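Local coordinates for protein peptidyl tryptophan dihydroxylase (Pseudomonas putida, PDB 7CTQ) that dihydroxylates a tryptophan side chain within a peptide, as an FAD-dependent monooxygenase essential for making the tryptophylquinone cofactor of quinohemoprotein amine dehydrogenase, at residues S160-W165 with E238-S243; M186-D191 with L228-A233. All blocks are in the same frame, centred on the assembly; numbering follows the deposited sequence.

Interaction 1: S160-W165 with E238-S243; sequences SLLNVW and EVHARS. With FAD (flavin-adenine dinucleotide), chain C.
Ser160-Val164 and Glu238-Arg242 pair as antiparallel neighbours, their axes 4.6 Å apart at 156°, with Ser160-Arg242, Leu162-His240 and Val164-Glu238 as the hydrogen-bonded pairs. Ser160 N to Arg242 O, at 2.7 Å, is nearly straight (173°). At the other end Glu238 O takes two donors from opposite faces of its carbonyl plane: Val164 N, and Asn163 ND2 at 2.8 Å, so the Asn163 amide adds a side-chain bond to the backbone pairing. On the face bearing Ser160, Leu162 and Val164, Leu162 CD2 meets His240 CD2 at 3.8 Å, the two side chains running side by side. His240 NE2 gives a straight bond to the anti lone pair of Glu238 OE1 (3.1 Å); OE1 lies in the ring plane, so the bond helps to hold the ring's rotation. Arg242, bent at chi2 and chi3, lays its guanidinium against the flavin: C7M of FAD sits over one face and NH1 comes within 3.2 Å of FAD C7. Ser160 CB touches the same methyl, C7M, at 3.6 Å, while its OG is hydrogen-bonded to Ser244 and Thr199. Ser160 and Arg242 thus wall the FAD pocket at the flavin's dimethyl end. Strand 193-201 pairs with the other edge of strand 158-166, and helix 208-220 packs on the face carrying Leu161 and Asn163.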
loop_
_atom_site.group_PDB
_atom_site.type_symbol
_atom_site.label_atom_id
_atom_site.label_comp_id
_atom_site.label_asym_id
_atom_site.label_seq_id
_atom_site.Cartn_x
_atom_site.Cartn_y
_atom_site.Cartn_z
ATOM N N SER A 160 2.707 12.111 -11.722
ATOM C CA SER A 160 2.918 13.119 -10.700
ATOM C C SER A 160 4.215 13.842 -11.053
ATOM O O SER A 160 5.261 13.205 -11.196
ATOM C CB SER A 160 2.974 12.484 -9.306
ATOM O OG SER A 160 1.693 11.954 -8.946
ATOM N N LEU A 161 4.125 15.153 -11.264
ATOM C CA LEU A 161 5.284 15.982 -11.588
ATOM C C LEU A 161 5.722 16.731 -10.338
ATOM O O LEU A 161 4.899 17.365 -9.669
ATOM C CB LEU A 161 4.962 16.980 -12.700
ATOM C CG LEU A 161 4.346 16.451 -13.991
ATOM C CD1 LEU A 161 3.989 17.626 -14.883
ATOM C CD2 LEU A 161 5.302 15.496 -14.688
ATOM N N LEU A 162 7.018 16.691 -10.049
ATOM C CA LEU A 162 7.549 17.161 -8.782
ATOM C C LEU A 162 8.592 18.259 -9.002
ATOM O O LEU A 162 9.476 18.124 -9.855
ATOM C CB LEU A 162 8.149 15.985 -8.008
ATOM C CG LEU A 162 9.149 16.377 -6.928
ATOM C CD1 LEU A 162 8.405 16.827 -5.688
ATOM C CD2 LEU A 162 10.075 15.223 -6.624
ATOM N N ASN A 163 8.481 19.343 -8.238
ATOM C CA ASN A 163 9.520 20.363 -8.150
ATOM C C ASN A 163 10.100 20.348 -6.744
ATOM O O ASN A 163 9.353 20.286 -5.760
ATOM C CB ASN A 163 8.976 21.756 -8.466
ATOM C CG ASN A 163 8.946 22.065 -9.959
ATOM O OD1 ASN A 163 8.064 22.777 -10.422
ATOM N ND2 ASN A 163 9.922 21.552 -10.709
ATOM N N VAL A 164 11.427 20.398 -6.652
ATOM C CA VAL A 164 12.138 20.398 -5.380
ATOM C C VAL A 164 13.139 21.543 -5.401
ATOM O O VAL A 164 13.901 21.680 -6.362
ATOM C CB VAL A 164 12.866 19.064 -5.133
ATOM C CG1 VAL A 164 13.676 19.150 -3.857
ATOM C CG2 VAL A 164 11.866 17.907 -5.056
ATOM N N TRP A 165 13.141 22.360 -4.354
ATOM C CA TRP A 165 14.059 23.493 -4.288
ATOM C C TRP A 165 14.281 23.864 -2.827
ATOM O O TRP A 165 13.672 23.288 -1.919
ATOM C CB TRP A 165 13.530 24.680 -5.098
ATOM C CG TRP A 165 12.304 25.313 -4.534
ATOM C CD1 TRP A 165 12.234 26.482 -3.836
ATOM C CD2 TRP A 165 10.959 24.828 -4.634
ATOM N NE1 TRP A 165 10.934 26.757 -3.490
ATOM C CE2 TRP A 165 10.130 25.755 -3.967
ATOM C CE3 TRP A 165 10.375 23.691 -5.212
ATOM C CZ2 TRP A 165 8.742 25.581 -3.859
ATOM C CZ3 TRP A 165 9.001 23.524 -5.108
ATOM C CH2 TRP A 165 8.200 24.462 -4.437
ATOM N N GLU A 238 14.644 21.577 -9.238
ATOM C CA GLU A 238 14.677 20.248 -9.837
ATOM C C GLU A 238 13.284 19.865 -10.324
ATOM O O GLU A 238 12.273 20.274 -9.749
ATOM C CB GLU A 238 15.167 19.210 -8.835
ATOM C CG GLU A 238 16.310 19.672 -7.952
ATOM C CD GLU A 238 16.637 18.654 -6.867
ATOM O OE1 GLU A 238 16.171 17.500 -6.985
ATOM O OE2 GLU A 238 17.348 19.003 -5.899
ATOM N N VAL A 239 13.243 19.102 -11.417
ATOM C CA VAL A 239 12.002 18.636 -12.034
ATOM C C VAL A 239 12.076 17.120 -12.146
ATOM O O VAL A 239 13.048 16.581 -12.688
ATOM C CB VAL A 239 11.757 19.257 -13.427
ATOM C CG1 VAL A 239 10.327 18.987 -13.880
ATOM C CG2 VAL A 239 12.018 20.751 -13.419
ATOM N N HIS A 240 11.055 16.434 -11.626
ATOM C CA HIS A 240 10.985 14.978 -11.682
ATOM C C HIS A 240 9.575 14.557 -12.062
ATOM O O HIS A 240 8.593 15.204 -11.679
ATOM C CB HIS A 240 11.346 14.317 -10.347
ATOM C CG HIS A 240 12.680 14.715 -9.799
ATOM N ND1 HIS A 240 13.830 13.998 -10.044
ATOM C CD2 HIS A 240 13.043 15.743 -8.994
ATOM C CE1 HIS A 240 14.846 14.569 -9.422
ATOM N NE2 HIS A 240 14.394 15.629 -8.775
ATOM N N ALA A 241 9.479 13.461 -12.813
ATOM C CA ALA A 241 8.200 12.919 -13.242
ATOM C C ALA A 241 8.079 11.484 -12.735
ATOM O O ALA A 241 8.983 10.669 -12.942
ATOM C CB ALA A 241 8.069 12.997 -14.766
ATOM N N ARG A 242 6.974 11.190 -12.044
ATOM C CA ARG A 242 6.719 9.885 -11.441
ATOM C C ARG A 242 5.437 9.314 -12.022
ATOM O O ARG A 242 4.403 9.993 -12.032
ATOM C CB ARG A 242 6.571 9.978 -9.916
ATOM C CG ARG A 242 7.813 10.446 -9.167
ATOM C CD ARG A 242 7.917 9.833 -7.752
ATOM N NE ARG A 242 7.839 10.860 -6.709
ATOM C CZ ARG A 242 7.290 10.693 -5.504
ATOM N NH1 ARG A 242 6.802 9.510 -5.128
ATOM N NH2 ARG A 242 7.269 11.704 -4.643
ATOM N N SER A 243 5.493 8.068 -12.479
ATOM C CA SER A 243 4.255 7.354 -12.758
ATOM C C SER A 243 3.531 7.106 -11.441
ATOM O O SER A 243 4.106 6.545 -10.502
ATOM C CB SER A 243 4.528 6.040 -13.479
ATOM O OG SER A 243 3.310 5.322 -13.683
HETATM P PA FAD C . 9.563 1.926 -1.644
HETATM O O1A FAD C . 9.231 2.749 -0.462
HETATM O O2A FAD C . 9.598 2.720 -2.942
HETATM O O5B FAD C . 10.871 1.124 -1.348
HETATM C C5B FAD C . 11.662 0.555 -2.410
HETATM C C4B FAD C . 13.090 0.567 -1.934
HETATM O O4B FAD C . 13.901 -0.201 -2.853
HETATM C C3B FAD C . 13.745 1.948 -1.826
HETATM O O3B FAD C . 14.582 2.006 -0.674
HETATM C C2B FAD C . 14.530 2.060 -3.139
HETATM O O2B FAD C . 15.694 2.878 -3.033
HETATM C C1B FAD C . 14.952 0.605 -3.342
HETATM N N9A FAD C . 15.269 0.194 -4.703
HETATM C C8A FAD C . 14.665 0.553 -5.874
HETATM N N7A FAD C . 15.178 -0.001 -6.946
HETATM C C5A FAD C . 16.221 -0.756 -6.440
HETATM C C6A FAD C . 17.188 -1.579 -7.053
HETATM N N6A FAD C . 17.261 -1.787 -8.368
HETATM N N1A FAD C . 18.094 -2.204 -6.257
HETATM C C2A FAD C . 18.030 -2.003 -4.938
HETATM N N3A FAD C . 17.163 -1.247 -4.255
HETATM C C4A FAD C . 16.280 -0.651 -5.062
HETATM N N1 FAD C . 2.543 7.470 0.641
HETATM C C2 FAD C . 2.178 8.116 1.789
HETATM O O2 FAD C . 1.998 7.508 2.846
HETATM N N3 FAD C . 2.013 9.486 1.783
HETATM C C4 FAD C . 2.187 10.319 0.697
HETATM O O4 FAD C . 2.024 11.531 0.815
HETATM C C4X FAD C . 2.572 9.628 -0.519
HETATM N N5 FAD C . 2.750 10.342 -1.599
HETATM C C5X FAD C . 3.117 9.683 -2.762
HETATM C C6 FAD C . 3.304 10.428 -3.927
HETATM C C7 FAD C . 3.657 9.812 -5.123
HETATM C C7M FAD C . 3.854 10.647 -6.361
HETATM C C8 FAD C . 3.823 8.418 -5.161
HETATM C C8M FAD C . 4.214 7.720 -6.437
HETATM C C9 FAD C . 3.642 7.673 -4.001
HETATM C C9A FAD C . 3.286 8.291 -2.809
HETATM N N10 FAD C . 3.101 7.561 -1.616
HETATM C C10 FAD C . 2.725 8.199 -0.451
HETATM C "C1'" FAD C . 3.220 6.102 -1.618
HETATM C "C2'" FAD C . 4.494 5.576 -0.978
HETATM O "O2'" FAD C . 5.650 6.223 -1.508
HETATM C "C3'" FAD C . 4.574 4.075 -1.247
HETATM O "O3'" FAD C . 3.302 3.514 -0.942
HETATM C "C4'" FAD C . 5.631 3.313 -0.453
HETATM O "O4'" FAD C . 6.860 4.042 -0.390
HETATM C "C5'" FAD C . 5.864 1.944 -1.047
HETATM O "O5'" FAD C . 6.709 1.198 -0.159
HETATM P P FAD C . 7.642 0.072 -0.695
HETATM O O1P FAD C . 6.737 -0.975 -1.364
HETATM O O2P FAD C . 8.552 -0.416 0.378
HETATM O O3P FAD C . 8.465 0.797 -1.843
#

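Interaction 2: M186-D191 with L228-A233; sequences MARLED and LFDARA
Arg188 has CG anti to its backbone N (chi1 -177°) and a chain extended as far as NE, which carries its guanidinium toward Asp230; in Phe229 chi1 sets CG beside the backbone N and chi2 turns the ring. The ring meets the strand at its rim. Ala187 O lies in the ring plane, 3.5 Å from Phe229 CE1, and Met186 SD is also at the edge, 5.1 Å from the Phe229 ring centroid, a Met-aromatic contact. Met186 CG packs on Leu228 CD2 at 4.1 Å, and Arg188 CB reaches Phe229 CE1 at 3.7 Å. Beyond the ring, Arg188 NH2 makes a salt bridge with Asp230 OD2. At 3.3 Å and an N-H...O angle of 138° this NH2 to OD2 bond is long and bent; the donor comes from above the carboxylate plane, and the guanidinium and carboxylate planes stand 87° apart. Arg188 NH2 has a second partner in Ala168 O. An alanine in place of Arg188 would probably leave the Asp230 carboxylate without this positive mate and Ala168 O without this donor, while the CB contact with Phe229 would remain. Sulfur, aromatic rim and aliphatic groups form the apolar part of the contact, in which strand 182-188, antiparallel to strands 173-179 and 193-201 in the mixed sheet, has its end covered by the last turn of helix 223-228 and the loop that follows.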
loop_
_atom_site.group_PDB
_atom_site.type_symbol
_atom_site.label_atom_id
_atom_site.label_comp_id
_atom_site.label_asym_id
_atom_site.label_seq_id
_atom_site.Cartn_x
_atom_site.Cartn_y
_atom_site.Cartn_z
ATOM N N MET A 186 1.850 20.163 -1.764
ATOM C CA MET A 186 3.073 20.935 -1.567
ATOM C C MET A 186 3.450 20.980 -0.091
ATOM O O MET A 186 2.586 20.949 0.792
ATOM C CB MET A 186 2.933 22.366 -2.110
ATOM C CG MET A 186 1.834 23.154 -1.438
ATOM S SD MET A 186 1.406 24.634 -2.356
ATOM C CE MET A 186 0.081 24.040 -3.413
ATOM N N ALA A 187 4.756 21.075 0.166
ATOM C CA ALA A 187 5.259 21.074 1.531
ATOM C C ALA A 187 6.527 21.911 1.632
ATOM O O ALA A 187 7.310 22.013 0.684
ATOM C CB ALA A 187 5.541 19.653 2.022
ATOM N N ARG A 188 6.733 22.483 2.814
ATOM C CA ARG A 188 7.935 23.246 3.119
ATOM C C ARG A 188 8.441 22.788 4.478
ATOM O O ARG A 188 7.749 22.959 5.486
ATOM C CB ARG A 188 7.639 24.747 3.116
ATOM C CG ARG A 188 8.838 25.628 3.342
ATOM C CD ARG A 188 8.382 27.023 3.685
ATOM N NE ARG A 188 9.507 27.947 3.732
ATOM C CZ ARG A 188 9.394 29.235 4.032
ATOM N NH1 ARG A 188 8.197 29.741 4.310
ATOM N NH2 ARG A 188 10.473 30.013 4.051
ATOM N N LEU A 189 9.624 22.182 4.502
ATOM C CA LEU A 189 10.158 21.653 5.743
ATOM C C LEU A 189 10.741 22.783 6.592
ATOM O O LEU A 189 10.914 23.920 6.137
ATOM C CB LEU A 189 11.217 20.590 5.465
ATOM C CG LEU A 189 10.738 19.310 4.781
ATOM C CD1 LEU A 189 11.928 18.529 4.254
ATOM C CD2 LEU A 189 9.945 18.472 5.754
ATOM N N GLU A 190 11.045 22.453 7.850
ATOM C CA GLU A 190 11.571 23.457 8.769
ATOM C C GLU A 190 12.943 23.944 8.325
ATOM O O GLU A 190 13.243 25.137 8.429
ATOM C CB GLU A 190 11.632 22.894 10.186
ATOM C CG GLU A 190 12.087 23.899 11.223
ATOM C CD GLU A 190 11.169 23.936 12.423
ATOM O OE1 GLU A 190 10.520 24.981 12.639
ATOM O OE2 GLU A 190 11.088 22.917 13.140
ATOM N N ASP A 191 13.779 23.039 7.814
ATOM C CA ASP A 191 15.087 23.384 7.271
ATOM C C ASP A 191 15.006 24.053 5.896
ATOM O O ASP A 191 16.042 24.222 5.244
ATOM C CB ASP A 191 15.983 22.134 7.207
ATOM C CG ASP A 191 15.584 21.170 6.091
ATOM O OD1 ASP A 191 14.439 21.249 5.600
ATOM O OD2 ASP A 191 16.420 20.320 5.706
ATOM N N LEU A 228 2.639 30.111 0.661
ATOM C CA LEU A 228 3.450 29.164 1.419
ATOM C C LEU A 228 4.945 29.350 1.196
ATOM O O LEU A 228 5.740 29.066 2.101
ATOM C CB LEU A 228 3.060 27.732 1.052
ATOM C CG LEU A 228 2.207 27.024 2.101
ATOM C CD1 LEU A 228 0.793 27.583 2.070
ATOM C CD2 LEU A 228 2.216 25.517 1.890
ATOM N N PHE A 229 5.356 29.787 0.008
ATOM C CA PHE A 229 6.767 29.824 -0.355
ATOM C C PHE A 229 7.175 31.259 -0.657
ATOM O O PHE A 229 6.602 31.901 -1.545
ATOM C CB PHE A 229 7.055 28.926 -1.561
ATOM C CG PHE A 229 6.601 27.505 -1.386
ATOM C CD1 PHE A 229 7.379 26.598 -0.687
ATOM C CD2 PHE A 229 5.402 27.078 -1.930
ATOM C CE1 PHE A 229 6.966 25.281 -0.529
ATOM C CE2 PHE A 229 4.976 25.766 -1.776
ATOM C CZ PHE A 229 5.763 24.864 -1.076
ATOM N N ASP A 230 8.174 31.754 0.070
ATOM C CA ASP A 230 8.724 33.068 -0.238
ATOM C C ASP A 230 9.597 32.999 -1.486
ATOM O O ASP A 230 9.334 33.683 -2.481
ATOM C CB ASP A 230 9.508 33.600 0.967
ATOM C CG ASP A 230 8.777 33.371 2.283
ATOM O OD1 ASP A 230 7.537 33.527 2.316
ATOM O OD2 ASP A 230 9.438 33.020 3.283
ATOM N N ALA A 231 10.632 32.163 -1.453
ATOM C CA ALA A 231 11.426 31.856 -2.635
ATOM C C ALA A 231 10.834 30.642 -3.338
ATOM O O ALA A 231 10.636 29.598 -2.710
ATOM C CB ALA A 231 12.877 31.576 -2.256
ATOM N N ARG A 232 10.570 30.773 -4.643
ATOM C CA ARG A 232 9.964 29.699 -5.408
ATOM C C ARG A 232 10.928 28.972 -6.341
ATOM O O ARG A 232 10.626 27.842 -6.752
ATOM C CB ARG A 232 8.776 30.242 -6.212
ATOM C CG ARG A 232 7.606 30.695 -5.335
ATOM C CD ARG A 232 6.561 31.409 -6.164
ATOM N NE ARG A 232 7.023 32.735 -6.568
ATOM C CZ ARG A 232 6.377 33.536 -7.409
ATOM N NH1 ARG A 232 5.235 33.145 -7.959
ATOM N NH2 ARG A 232 6.881 34.733 -7.706
ATOM N N ALA A 233 12.077 29.566 -6.665
ATOM C CA ALA A 233 13.054 28.975 -7.586
ATOM C C ALA A 233 12.382 28.445 -8.855
ATOM O O ALA A 233 12.603 27.311 -9.285
ATOM C CB ALA A 233 13.860 27.871 -6.900
#

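Interactions 1 and 2 lie with their centres 15 Å apart and reach the same mixed sheet, in which strand 193-201 stands between strands 158-166 and 182-188. Trp165, at the end of 160-165, joins them directly: its NE1 is 3.0 Å from Ala231 O, a probable hydrogen bond, and its CZ2 packs 3.6 Å from Phe229 CD1, the two ring planes at about 55°. Trp165 CB also meets Ala233 CB at 3.7 Å. Only interaction 1 touches the cofactor, through Ser160 and Arg242 at the dimethyl end of the flavin; in 186-191 the Ala187 side chain stays about 9 Å from FAD. The loop 228-233 thus packs against the sheet that lines the flavin pocket, yet remote from the flavin itself.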